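Local coordinates for protein Ceg4 (Legionella pneumophila subsp. pneumophila, PDB 6AOJ) that acts as a HAD-like, magnesium-binding phosphotyrosine phosphatase, an effector that attenuates activation of eukaryotic MAPK pathways, here represented by its N-terminal phosphatase domain, at residues M7-I12 against E154-V159; S36-Y41 against K50-K55. All coordinates share one frame; numbering follows the deposited sequence.

Contact 1: residues M7-I12 against E154-V159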
loop_
_atom_site.group_PDB
_atom_site.type_symbol
_atom_site.label_atom_id
_atom_site.label_comp_id
_atom_site.label_asym_id
_atom_site.label_seq_id
_atom_site.Cartn_x
_atom_site.Cartn_y
_atom_site.Cartn_z
ATOM N N MET A 7 -5.516 13.397 20.831
ATOM C CA MET A 7 -4.710 12.945 19.713
ATOM C C MET A 7 -5.525 13.035 18.426
ATOM O O MET A 7 -6.729 12.738 18.432
ATOM C CB MET A 7 -4.245 11.513 19.953
ATOM C CG MET A 7 -3.080 11.409 20.927
ATOM S SD MET A 7 -1.673 12.476 20.512
ATOM C CE MET A 7 -0.319 11.535 21.216
ATOM N N PRO A 8 -4.926 13.487 17.325
ATOM C CA PRO A 8 -5.643 13.503 16.047
ATOM C C PRO A 8 -5.868 12.093 15.540
ATOM O O PRO A 8 -5.139 11.160 15.883
ATOM C CB PRO A 8 -4.703 14.274 15.106
ATOM C CG PRO A 8 -3.663 14.895 15.989
ATOM C CD PRO A 8 -3.563 14.027 17.199
ATOM N N LYS A 9 -6.874 11.948 14.682
ATOM C CA LYS A 9 -7.149 10.683 14.015
ATOM C C LYS A 9 -6.876 10.839 12.511
ATOM O O LYS A 9 -7.462 11.703 11.849
ATOM C CB LYS A 9 -8.587 10.235 14.294
ATOM C CG LYS A 9 -9.111 9.115 13.398
ATOM C CD LYS A 9 -10.627 8.950 13.531
ATOM C CE LYS A 9 -11.198 8.034 12.453
ATOM N NZ LYS A 9 -10.857 6.607 12.693
ATOM N N VAL A 10 -5.981 10.008 11.976
ATOM C CA VAL A 10 -5.556 10.106 10.586
ATOM C C VAL A 10 -5.868 8.793 9.898
ATOM O O VAL A 10 -5.510 7.724 10.408
ATOM C CB VAL A 10 -4.050 10.407 10.454
ATOM C CG1 VAL A 10 -3.698 10.563 8.995
ATOM C CG2 VAL A 10 -3.681 11.652 11.227
ATOM N N ILE A 11 -6.482 8.878 8.718
ATOM C CA ILE A 11 -6.828 7.712 7.919
ATOM C C ILE A 11 -6.095 7.846 6.598
ATOM O O ILE A 11 -6.096 8.924 5.994
ATOM C CB ILE A 11 -8.339 7.602 7.658
ATOM C CG1 ILE A 11 -9.127 7.572 8.961
ATOM C CG2 ILE A 11 -8.635 6.337 6.843
ATOM C CD1 ILE A 11 -10.605 7.616 8.707
ATOM N N ILE A 12 -5.483 6.759 6.144
ATOM C CA ILE A 12 -4.799 6.720 4.854
ATOM C C ILE A 12 -5.493 5.702 3.955
ATOM O O ILE A 12 -5.698 4.547 4.351
ATOM C CB ILE A 12 -3.307 6.375 5.020
ATOM C CG1 ILE A 12 -2.603 7.427 5.886
ATOM C CG2 ILE A 12 -2.639 6.231 3.633
ATOM C CD1 ILE A 12 -1.267 6.932 6.422
ATOM N N GLU A 154 -16.911 9.369 15.474
ATOM C CA GLU A 154 -15.473 9.218 15.241
ATOM C C GLU A 154 -15.002 9.755 13.853
ATOM O O GLU A 154 -14.744 9.014 12.903
ATOM C CB GLU A 154 -15.060 7.741 15.464
ATOM C CG GLU A 154 -15.389 6.710 14.361
ATOM C CD GLU A 154 -14.567 5.428 14.476
ATOM O OE1 GLU A 154 -14.808 4.635 15.418
ATOM O OE2 GLU A 154 -13.669 5.227 13.623
ATOM N N ARG A 155 -14.878 11.078 13.769
ATOM C CA ARG A 155 -14.506 11.766 12.538
ATOM C C ARG A 155 -12.988 11.868 12.453
ATOM O O ARG A 155 -12.326 12.191 13.440
ATOM C CB ARG A 155 -15.155 13.159 12.517
ATOM C CG ARG A 155 -14.827 14.060 11.322
ATOM C CD ARG A 155 -15.471 13.581 10.024
ATOM N NE ARG A 155 -16.929 13.473 10.058
ATOM C CZ ARG A 155 -17.708 13.501 8.977
ATOM N NH1 ARG A 155 -17.181 13.653 7.774
ATOM N NH2 ARG A 155 -19.023 13.395 9.105
ATOM N N ALA A 156 -12.431 11.573 11.281
ATOM C CA ALA A 156 -10.993 11.716 11.113
ATOM C C ALA A 156 -10.602 13.187 11.030
ATOM O O ALA A 156 -11.334 14.016 10.488
ATOM C CB ALA A 156 -10.513 11.005 9.858
ATOM N N ASN A 157 -9.421 13.499 11.564
ATOM C CA ASN A 157 -8.874 14.843 11.455
ATOM C C ASN A 157 -8.249 15.083 10.090
ATOM O O ASN A 157 -8.310 16.199 9.567
ATOM C CB ASN A 157 -7.849 15.081 12.558
ATOM C CG ASN A 157 -8.464 15.018 13.937
ATOM O OD1 ASN A 157 -8.419 13.987 14.599
ATOM N ND2 ASN A 157 -9.056 16.121 14.374
ATOM N N ARG A 158 -7.627 14.058 9.501
ATOM C CA ARG A 158 -7.049 14.162 8.179
ATOM C C ARG A 158 -7.233 12.822 7.480
ATOM O O ARG A 158 -7.168 11.770 8.122
ATOM C CB ARG A 158 -5.560 14.533 8.226
ATOM C CG ARG A 158 -5.048 15.015 6.861
ATOM C CD ARG A 158 -3.640 15.545 6.931
ATOM N NE ARG A 158 -3.566 16.820 7.632
ATOM C CZ ARG A 158 -2.423 17.451 7.885
ATOM N NH1 ARG A 158 -1.271 16.915 7.482
ATOM N NH2 ARG A 158 -2.428 18.606 8.532
ATOM N N VAL A 159 -7.538 12.880 6.187
ATOM C CA VAL A 159 -7.703 11.688 5.360
ATOM C C VAL A 159 -6.776 11.799 4.169
ATOM O O VAL A 159 -6.898 12.743 3.367
ATOM C CB VAL A 159 -9.153 11.498 4.896
ATOM C CG1 VAL A 159 -9.237 10.290 3.961
ATOM C CG2 VAL A 159 -10.096 11.373 6.120
#

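Contact 2: residues S36-Y41 against K50-K55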
loop_
_atom_site.group_PDB
_atom_site.type_symbol
_atom_site.label_atom_id
_atom_site.label_comp_id
_atom_site.label_asym_id
_atom_site.label_seq_id
_atom_site.Cartn_x
_atom_site.Cartn_y
_atom_site.Cartn_z
ATOM N N SER A 36 5.257 -16.352 -11.635
ATOM C CA SER A 36 6.010 -17.410 -10.956
ATOM C C SER A 36 5.569 -17.610 -9.505
ATOM O O SER A 36 5.880 -18.649 -8.906
ATOM C CB SER A 36 7.513 -17.092 -10.981
ATOM O OG SER A 36 7.862 -16.148 -9.967
ATOM N N LEU A 37 4.845 -16.652 -8.921
ATOM C CA LEU A 37 4.395 -16.800 -7.546
ATOM C C LEU A 37 3.076 -17.573 -7.440
ATOM O O LEU A 37 2.581 -17.787 -6.327
ATOM C CB LEU A 37 4.271 -15.408 -6.906
ATOM C CG LEU A 37 5.483 -14.480 -6.879
ATOM C CD1 LEU A 37 5.043 -13.070 -6.520
ATOM C CD2 LEU A 37 6.459 -14.925 -5.792
ATOM N N LEU A 38 2.485 -17.980 -8.565
ATOM C CA LEU A 38 1.189 -18.647 -8.590
ATOM C C LEU A 38 1.403 -20.145 -8.726
ATOM O O LEU A 38 2.276 -20.585 -9.478
ATOM C CB LEU A 38 0.324 -18.145 -9.764
ATOM C CG LEU A 38 0.068 -16.630 -9.754
ATOM C CD1 LEU A 38 -0.731 -16.150 -10.984
ATOM C CD2 LEU A 38 -0.647 -16.217 -8.463
ATOM N N GLN A 39 0.598 -20.930 -8.006
ATOM C CA GLN A 39 0.695 -22.378 -8.120
ATOM C C GLN A 39 0.462 -22.817 -9.564
ATOM O O GLN A 39 -0.379 -22.263 -10.272
ATOM C CB GLN A 39 -0.318 -23.058 -7.201
ATOM C CG GLN A 39 -0.108 -22.841 -5.719
ATOM C CD GLN A 39 -1.042 -23.700 -4.881
ATOM O OE1 GLN A 39 -1.392 -24.815 -5.270
ATOM N NE2 GLN A 39 -1.460 -23.179 -3.730
ATOM N N GLY A 40 1.208 -23.821 -10.005
ATOM C CA GLY A 40 1.061 -24.277 -11.366
ATOM C C GLY A 40 1.772 -23.446 -12.407
ATOM O O GLY A 40 1.585 -23.694 -13.602
ATOM N N TYR A 41 2.584 -22.476 -11.993
ATOM C CA TYR A 41 3.351 -21.660 -12.926
ATOM C C TYR A 41 4.089 -22.502 -13.953
ATOM O O TYR A 41 4.801 -23.449 -13.601
ATOM C CB TYR A 41 4.366 -20.827 -12.166
ATOM C CG TYR A 41 5.305 -20.052 -13.052
ATOM C CD1 TYR A 41 4.831 -19.055 -13.892
ATOM C CD2 TYR A 41 6.663 -20.286 -13.005
ATOM C CE1 TYR A 41 5.689 -18.316 -14.686
ATOM C CE2 TYR A 41 7.533 -19.568 -13.782
ATOM C CZ TYR A 41 7.051 -18.592 -14.636
ATOM O OH TYR A 41 7.944 -17.894 -15.419
ATOM N N LYS A 50 -5.505 -13.025 -10.272
ATOM C CA LYS A 50 -6.234 -12.684 -9.061
ATOM C C LYS A 50 -6.735 -13.916 -8.325
ATOM O O LYS A 50 -6.718 -13.941 -7.092
ATOM C CB LYS A 50 -7.423 -11.767 -9.407
ATOM C CG LYS A 50 -8.292 -11.381 -8.211
ATOM C CD LYS A 50 -7.667 -10.229 -7.450
ATOM C CE LYS A 50 -8.738 -9.400 -6.727
ATOM N NZ LYS A 50 -8.265 -8.020 -6.396
ATOM N N ASN A 51 -7.179 -14.939 -9.057
ATOM C CA ASN A 51 -7.900 -16.059 -8.469
ATOM C C ASN A 51 -7.122 -17.373 -8.468
ATOM O O ASN A 51 -7.598 -18.358 -7.888
ATOM C CB ASN A 51 -9.231 -16.248 -9.207
ATOM C CG ASN A 51 -10.094 -14.973 -9.178
ATOM O OD1 ASN A 51 -10.287 -14.371 -8.120
ATOM N ND2 ASN A 51 -10.584 -14.550 -10.342
ATOM N N THR A 52 -5.963 -17.426 -9.102
ATOM C CA THR A 52 -5.141 -18.628 -9.029
ATOM C C THR A 52 -4.538 -18.709 -7.631
ATOM O O THR A 52 -4.068 -17.692 -7.110
ATOM C CB THR A 52 -4.039 -18.583 -10.090
ATOM O OG1 THR A 52 -4.618 -18.374 -11.389
ATOM C CG2 THR A 52 -3.242 -19.868 -10.107
ATOM N N PRO A 53 -4.548 -19.873 -6.982
ATOM C CA PRO A 53 -3.907 -19.968 -5.662
ATOM C C PRO A 53 -2.430 -19.594 -5.740
ATOM O O PRO A 53 -1.727 -19.948 -6.687
ATOM C CB PRO A 53 -4.101 -21.437 -5.279
ATOM C CG PRO A 53 -5.219 -21.914 -6.151
ATOM C CD PRO A 53 -5.086 -21.167 -7.427
ATOM N N MET A 54 -1.962 -18.849 -4.741
ATOM C CA MET A 54 -0.563 -18.454 -4.709
ATOM C C MET A 54 0.289 -19.530 -4.034
ATOM O O MET A 54 -0.189 -20.297 -3.191
ATOM C CB MET A 54 -0.384 -17.108 -3.994
ATOM C CG MET A 54 -1.024 -15.956 -4.718
ATOM S SD MET A 54 -0.257 -14.380 -4.329
ATOM C CE MET A 54 0.723 -14.129 -5.803
ATOM N N LYS A 55 1.553 -19.610 -4.452
ATOM C CA LYS A 55 2.506 -20.460 -3.748
ATOM C C LYS A 55 2.612 -20.016 -2.288
ATOM O O LYS A 55 2.382 -18.851 -1.955
ATOM C CB LYS A 55 3.868 -20.405 -4.437
ATOM C CG LYS A 55 3.943 -21.193 -5.743
ATOM C CD LYS A 55 5.194 -20.841 -6.530
ATOM C CE LYS A 55 5.269 -21.623 -7.854
ATOM N NZ LYS A 55 6.463 -21.233 -8.684
HETATM O O HOH W 1 3.095 -16.879 -3.982
HETATM O O HOH W 2 6.079 -23.317 -10.850
#

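Contact 1: residues M7-I12 against E154-V159
Lys9 and Asn157 are joined by two hydrogen bonds at the start of this strand pair. The amide oxygen OD1 of Asn157 takes the backbone N-H of Lys9 at 2.6 Å, a short and nearly straight bond (165°) with the donor tilted a little from the carbonyl plane. In return, Asn157 N gives a 2.7 Å bond to Lys9 O, lying in the carbonyl plane. A further, weak bond to the same oxygen comes from Arg158 N. The side-chain amide thus stands in for a strand carbonyl ahead of the regular parallel ladder. That ladder begins at the bridges Val10–Arg158 and Ile11–Val159, where Ile11 N donates to Arg158 O at 3.0 Å and Val159 CA–H points at Ile11 O.

The charged contact is looser. A chi1 of 166° swings the Lys9 chain across Ala156, with CD close to Arg155 O, before it bends at its last torsion. NZ then comes to Glu154 OE2 from above the carboxylate plane, a salt bridge of 3.3 Å whose acid end is loosely defined, since Glu154 is poorly ordered.

Among the apolar groups, Ile11 CD1 rests 3.6 Å from Ala156 CB, and Ile11 CB faces Val159 CG2 at 4.4 Å on that side of the sheet.

Val10 and Ile12 bond on to strand 103-108, placing strand 10-14 between it and strand 158-162 in the central parallel sheet of the HAD-like domain. Met208 of helix 198-208 covers the face that carries Val10 and Arg158, while Tyr181 packs on Val159 from the other.

Contact 2: residues S36-Y41 against K50-K55
Ser36 offers its backbone O to the ammonium group of Lys55, 2.7 Å from NZ and in the carbonyl plane. The extended Lys55 chain reaches this oxygen by running alongside the 36-38 backbone, with CB close to Leu37 O and CE near Ser36 O and Leu38 O. Next, Leu37 O accepts Lys55 N at 2.8 Å, and a water bound to the same oxygen also donates to Lys55 O. The Leu37 side chain turns inward to Tyr115 and Leu63, with its CB against Met54 CE.

At Leu38 the two backbones form a single bridge to Met54. CD2 of Leu38 and CE of Met54 meet at 3.6 Å, Met54 being bent at its last torsion (chi3 103°), and Leu38 CB touches Thr52 CG2. This bridge ties together an irregular loop between helices 32-36 and 57-68, within the region after the first strand of the core where HAD phosphatases carry their squiggle-flap and C1 cap elements; Leu37 lies about 10 Å, side chain to side chain, from the magnesium ligand Asp17.

Gln39 N donates to Pro53 O at 2.8 Å, completing the bridge. Its chain crosses Pro53 at about a right angle, and NE2 gives a straight 3.2 Å bond to Met54 O, although it approaches from above that carbonyl plane. Gly40, with positive phi, sits third in a type II turn from Leu38 to Tyr41. Ser36 CA sits over the centre of the Tyr41 ring, 3.4 Å above the plane; the Tyr41 hydroxyl is hydrogen-bonded to Glu32 OE1, while a second water links Tyr41 O to Lys55 NZ.

In the fold
The two contacts lie far apart, with the middle of the chain between them: about 37 Å between centres and about 17 Å at their nearest atoms. Residues 36-55 fall within the stretch of chain that contact 1 brings back together: strand 10-14 comes first, then contact 2, and only much later strand 158-162. Contact 1 joins the beginnings of these two neighbouring strands; just past their far ends, Asp15, Asp17 and Asp164 bind magnesium. Contact 2 belongs to the insertion that follows strand 10-14, on the metal side of the molecule. Contact 1 thus pairs two of the sheet's strands, from whose other ends the metal ligands follow, while contact 2 shapes a loop region nearer the site.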